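Local coordinates for CRISPR/cas2 protein (Pyrococcus horikoshii OT3, PDB 6K2E) that belongs to the CRISPR-associated Cas2 family, whose members act with Cas1 in spacer acquisition, and probably binds nucleic acid as a homodimer, at the interface of chains A and B. Sequence-based numbering; all coordinates share one arbitrary frame. Chains: chain A/B, CRISPR/cas2 protein.

Contacts 1 and 2 are neighbouring patches of one two-fold symmetric interface, the centres of their C-alpha atoms about 8 Å apart. Both use strand 61-67 of chain B, laid antiparallel against strand 73-78 of chain A, and they share A:Val35 and B:Leu63. Contact 1 is a mainly apolar core around a tyrosine from chain B; contact 2 carries the same strand pairing towards the start of strand 61-67, where polar groups take over. Each patch recurs with the chains exchanged. The C-terminal strand of each subunit thus extends the sheet of the other, as is typical of Cas2 dimers.

Contact 1: the interface of chains A and B. Residues chain A 7, 31, 35, 37, 74; chain B 9, 63, 65.
B:Tyr65 inserts its ring between A:Ile7 and A:Leu74, which grip it from opposite faces. The CD1 methyl of A:Ile7 lies over the centre of one face, 3.8 Å from the ring centroid of B:Tyr65, and CD1 of A:Leu74 covers the other at 3.7 Å, both as CH-pi contacts. This is the dense part of the patch, and B:Tyr65 has more surface hidden by the partner than any other residue here. With CG of B:Tyr65 anti to its own carbonyl carbon (chi1 -72°), the ring points into chain A and brings the phenol to the charge pair of A:Arg31 and A:Glu37. There the hydroxyl OH of B:Tyr65 donates a hydrogen bond to the carboxylate oxygen OE2 of A:Glu37 at 2.8 Å, coming from above the carboxylate plane, although this oxygen lies at the ring's edge and in the ring's plane. From the opposite face of the carboxylate, NE of A:Arg31 reaches the same OE2 at 2.6 Å in a salt bridge, on the anti side. OE2 thus accepts from both the phenol and the arginine NE, and the arginine is likely to stabilise its negative charge. A phenylalanine in place of B:Tyr65 could keep much of the sandwich but would probably leave A:Glu37 without its partner from chain B and freer to turn about its salt bridge.

Contact is sparser towards strand 3-11 of chain B, where B:Val9 has little surface hidden. A:Val35 meets B:Leu63 and B:Val9 tip to tip through methyl groups. On the side of B:Leu63 away from B:Val9, CG of A:Arg31 touches CD1 of that leucine and lies near the phenol oxygen of B:Tyr65. In the sparser part, CG2 of A:Val35 stands 3.9 Å from CG1 of B:Val9.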
loop_
_atom_site.group_PDB
_atom_site.type_symbol
_atom_site.label_atom_id
_atom_site.label_comp_id
_atom_site.label_asym_id
_atom_site.label_seq_id
_atom_site.Cartn_x
_atom_site.Cartn_y
_atom_site.Cartn_z
ATOM N N ILE A 7 0.260 3.827 6.312
ATOM C CA ILE A 7 -0.048 2.618 5.545
ATOM C C ILE A 7 1.283 2.021 5.128
ATOM O O ILE A 7 2.110 2.714 4.526
ATOM C CB ILE A 7 -0.907 2.887 4.295
ATOM C CG1 ILE A 7 -2.250 3.495 4.637
ATOM C CG2 ILE A 7 -1.175 1.594 3.531
ATOM C CD1 ILE A 7 -3.004 3.915 3.380
ATOM N N ARG A 31 -4.201 -5.295 7.836
ATOM C CA ARG A 31 -5.311 -5.175 6.896
ATOM C C ARG A 31 -5.478 -6.450 6.083
ATOM O O ARG A 31 -6.471 -7.171 6.222
ATOM C CB ARG A 31 -5.074 -3.970 5.968
ATOM C CG ARG A 31 -5.975 -3.851 4.738
ATOM C CD ARG A 31 -7.419 -3.714 5.136
ATOM N NE ARG A 31 -7.711 -2.398 5.676
ATOM C CZ ARG A 31 -8.877 -2.059 6.201
ATOM N NH1 ARG A 31 -9.860 -2.949 6.260
ATOM N NH2 ARG A 31 -9.059 -0.827 6.654
ATOM N N VAL A 35 -0.075 -5.643 3.913
ATOM C CA VAL A 35 -0.467 -4.259 4.145
ATOM C C VAL A 35 -0.873 -4.118 5.610
ATOM O O VAL A 35 -1.692 -4.897 6.114
ATOM C CB VAL A 35 -1.608 -3.828 3.215
ATOM C CG1 VAL A 35 -2.060 -2.406 3.571
ATOM C CG2 VAL A 35 -1.151 -3.914 1.752
ATOM N N GLU A 37 -1.838 -0.987 8.663
ATOM C CA GLU A 37 -2.181 0.423 8.798
ATOM C C GLU A 37 -2.576 0.737 10.232
ATOM O O GLU A 37 -2.817 -0.159 11.041
ATOM C CB GLU A 37 -3.296 0.832 7.823
ATOM C CG GLU A 37 -4.519 -0.054 7.857
ATOM C CD GLU A 37 -5.560 0.337 6.830
ATOM O OE1 GLU A 37 -5.986 1.508 6.816
ATOM O OE2 GLU A 37 -5.970 -0.538 6.047
ATOM N N LEU A 74 -11.274 3.127 1.549
ATOM C CA LEU A 74 -10.613 1.974 0.954
ATOM C C LEU A 74 -11.669 1.123 0.267
ATOM O O LEU A 74 -12.665 0.733 0.887
ATOM C CB LEU A 74 -9.853 1.124 1.988
ATOM C CG LEU A 74 -9.491 -0.322 1.581
ATOM C CD1 LEU A 74 -8.355 -0.411 0.537
ATOM C CD2 LEU A 74 -9.149 -1.169 2.795
ATOM N N VAL B 9 -2.594 -1.314 -4.071
ATOM C CA VAL B 9 -1.743 -2.480 -3.792
ATOM C C VAL B 9 -2.440 -3.763 -4.258
ATOM O O VAL B 9 -3.489 -4.131 -3.710
ATOM C CB VAL B 9 -1.405 -2.593 -2.296
ATOM C CG1 VAL B 9 -0.291 -3.598 -2.088
ATOM C CG2 VAL B 9 -1.068 -1.212 -1.699
ATOM N N LEU B 63 -6.202 -3.750 -3.341
ATOM C CA LEU B 63 -6.556 -2.703 -2.402
ATOM C C LEU B 63 -6.448 -1.347 -3.077
ATOM O O LEU B 63 -5.380 -0.976 -3.565
ATOM C CB LEU B 63 -5.631 -2.733 -1.194
ATOM C CG LEU B 63 -5.575 -3.971 -0.310
ATOM C CD1 LEU B 63 -4.840 -3.627 0.966
ATOM C CD2 LEU B 63 -6.983 -4.517 -0.066
ATOM N N TYR B 65 -6.874 2.503 -2.129
ATOM C CA TYR B 65 -6.999 3.543 -1.110
ATOM C C TYR B 65 -7.230 4.881 -1.807
ATOM O O TYR B 65 -6.378 5.333 -2.573
ATOM C CB TYR B 65 -5.746 3.638 -0.228
ATOM C CG TYR B 65 -5.538 2.516 0.752
ATOM C CD1 TYR B 65 -6.186 2.506 1.989
ATOM C CD2 TYR B 65 -4.684 1.468 0.448
ATOM C CE1 TYR B 65 -6.001 1.466 2.889
ATOM C CE2 TYR B 65 -4.488 0.433 1.336
ATOM C CZ TYR B 65 -5.143 0.435 2.554
ATOM O OH TYR B 65 -4.934 -0.608 3.410
#

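Contact 2: the interface of chains A and B. Residues chain A 32-33, 35, 77, 79; chain B 11, 61-63.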
loop_
_atom_site.group_PDB
_atom_site.type_symbol
_atom_site.label_atom_id
_atom_site.label_comp_id
_atom_site.label_asym_id
_atom_site.label_seq_id
_atom_site.Cartn_x
_atom_site.Cartn_y
_atom_site.Cartn_z
ATOM N N GLN A 32 -4.487 -6.748 5.254
ATOM C CA GLN A 32 -4.457 -7.919 4.414
ATOM C C GLN A 32 -2.988 -8.124 4.060
ATOM O O GLN A 32 -2.159 -7.321 4.436
ATOM C CB GLN A 32 -5.339 -7.683 3.184
ATOM C CG GLN A 32 -6.042 -8.861 2.689
ATOM C CD GLN A 32 -7.139 -8.512 1.742
ATOM O OE1 GLN A 32 -7.095 -8.891 0.575
ATOM N NE2 GLN A 32 -8.143 -7.768 2.229
ATOM N N ASN A 33 -2.769 -9.008 3.086
ATOM C CA ASN A 33 -1.598 -9.859 2.904
ATOM C C ASN A 33 -0.272 -9.299 3.412
ATOM O O ASN A 33 0.376 -9.860 4.307
ATOM C CB ASN A 33 -1.469 -10.149 1.400
ATOM C CG ASN A 33 -2.815 -10.453 0.738
ATOM O OD1 ASN A 33 -3.498 -9.544 0.263
ATOM N ND2 ASN A 33 -3.203 -11.726 0.710
ATOM N N VAL A 35 -0.075 -5.643 3.913
ATOM C CA VAL A 35 -0.467 -4.259 4.145
ATOM C C VAL A 35 -0.873 -4.118 5.610
ATOM O O VAL A 35 -1.692 -4.897 6.114
ATOM C CB VAL A 35 -1.608 -3.828 3.215
ATOM C CG1 VAL A 35 -2.060 -2.406 3.571
ATOM C CG2 VAL A 35 -1.151 -3.914 1.752
ATOM N N VAL A 77 -11.085 -4.707 -4.428
ATOM C CA VAL A 77 -11.500 -5.536 -5.552
ATOM C C VAL A 77 -11.004 -6.953 -5.295
ATOM O O VAL A 77 -9.843 -7.154 -4.908
ATOM C CB VAL A 77 -10.958 -4.990 -6.880
ATOM C CG1 VAL A 77 -11.478 -5.813 -8.051
ATOM C CG2 VAL A 77 -11.369 -3.548 -7.036
ATOM N N ARG A 79 -10.931 -10.590 -3.246
ATOM C CA ARG A 79 -11.161 -11.157 -1.921
ATOM C C ARG A 79 -10.894 -10.126 -0.831
ATOM O O ARG A 79 -9.815 -9.528 -0.775
ATOM C CB ARG A 79 -10.285 -12.400 -1.716
ATOM C CG ARG A 79 -10.287 -12.947 -0.290
ATOM C CD ARG A 79 -11.382 -14.020 -0.012
ATOM N NE ARG A 79 -10.983 -14.909 1.091
ATOM C CZ ARG A 79 -11.545 -14.961 2.308
ATOM N NH1 ARG A 79 -12.569 -14.176 2.653
ATOM N NH2 ARG A 79 -11.060 -15.814 3.202
ATOM N N ASP B 11 -2.526 -8.034 -5.078
ATOM C CA ASP B 11 -2.021 -9.353 -4.702
ATOM C C ASP B 11 -2.708 -10.358 -5.625
ATOM O O ASP B 11 -3.801 -10.849 -5.328
ATOM C CB ASP B 11 -2.293 -9.647 -3.244
ATOM C CG ASP B 11 -1.624 -10.895 -2.797
ATOM O OD1 ASP B 11 -0.401 -10.826 -2.570
ATOM O OD2 ASP B 11 -2.301 -11.937 -2.699
ATOM N N SER B 61 -6.563 -10.121 -4.916
ATOM C CA SER B 61 -7.009 -8.994 -4.118
ATOM C C SER B 61 -6.338 -7.732 -4.646
ATOM O O SER B 61 -5.136 -7.738 -4.927
ATOM C CB SER B 61 -6.714 -9.267 -2.632
ATOM O OG SER B 61 -6.430 -8.094 -1.907
ATOM N N VAL B 62 -7.116 -6.670 -4.819
ATOM C CA VAL B 62 -6.579 -5.351 -5.123
ATOM C C VAL B 62 -7.107 -4.375 -4.089
ATOM O O VAL B 62 -8.324 -4.189 -3.976
ATOM C CB VAL B 62 -6.960 -4.864 -6.534
ATOM C CG1 VAL B 62 -6.315 -3.522 -6.799
ATOM C CG2 VAL B 62 -6.561 -5.855 -7.599
ATOM N N LEU B 63 -6.202 -3.750 -3.341
ATOM C CA LEU B 63 -6.556 -2.703 -2.402
ATOM C C LEU B 63 -6.448 -1.347 -3.077
ATOM O O LEU B 63 -5.380 -0.976 -3.565
ATOM C CB LEU B 63 -5.631 -2.733 -1.194
ATOM C CG LEU B 63 -5.575 -3.971 -0.310
ATOM C CD1 LEU B 63 -4.840 -3.627 0.966
ATOM C CD2 LEU B 63 -6.983 -4.517 -0.066
#
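A:Asn33 and B:Asp11, the latter probably the conserved Cas2 aspartate at the end of the first strand, approach from opposite directions and lay their flat ends one over the other, the side-chain amide and carboxylate planes being 17° apart. In this stack CG of A:Asn33 lies 3.8 Å from CG of B:Asp11. The amide nitrogen ND2 of A:Asn33 is nearest to the carboxylate oxygen OD2 of B:Asp11, at 3.5 Å, so the pair meets by faces and not through a hydrogen bond. CG of B:Asp11 stands anti to its backbone N (chi1 -172°), which carries the carboxylate towards the loop that holds A:Asn33.

A:Gln32, the preceding residue, points much the same way but reaches a different partner. Its chain is extended beyond CG and takes the amide to B:Ser61, whose hydroxyl OG donates a hydrogen bond to OE1 of A:Gln32 at 2.7 Å. The donor sits 37° out of the carbonyl plane, on no lone pair. The amide of A:Gln32 also crosses B:Leu63 at a slant, with NE2 4.1 Å from the methyl CD2, while the other methyl of that leucine turns to A:Val35.

Main-chain atoms complete the patch. A:Val77 and B:Val62 form an antiparallel bridge, N of A:Val77 giving a hydrogen bond to O of B:Val62 and N of B:Val62 returning one to O of A:Val77, each 2.8 Å long. The valine side chains add a light contact at CB. The site lies where strand 61-67 of chain B begins, with strand 73-78 of chain A paired along it and the turn between strands 29-32 and 35-41 of chain A reaching across to the end of strand 3-11.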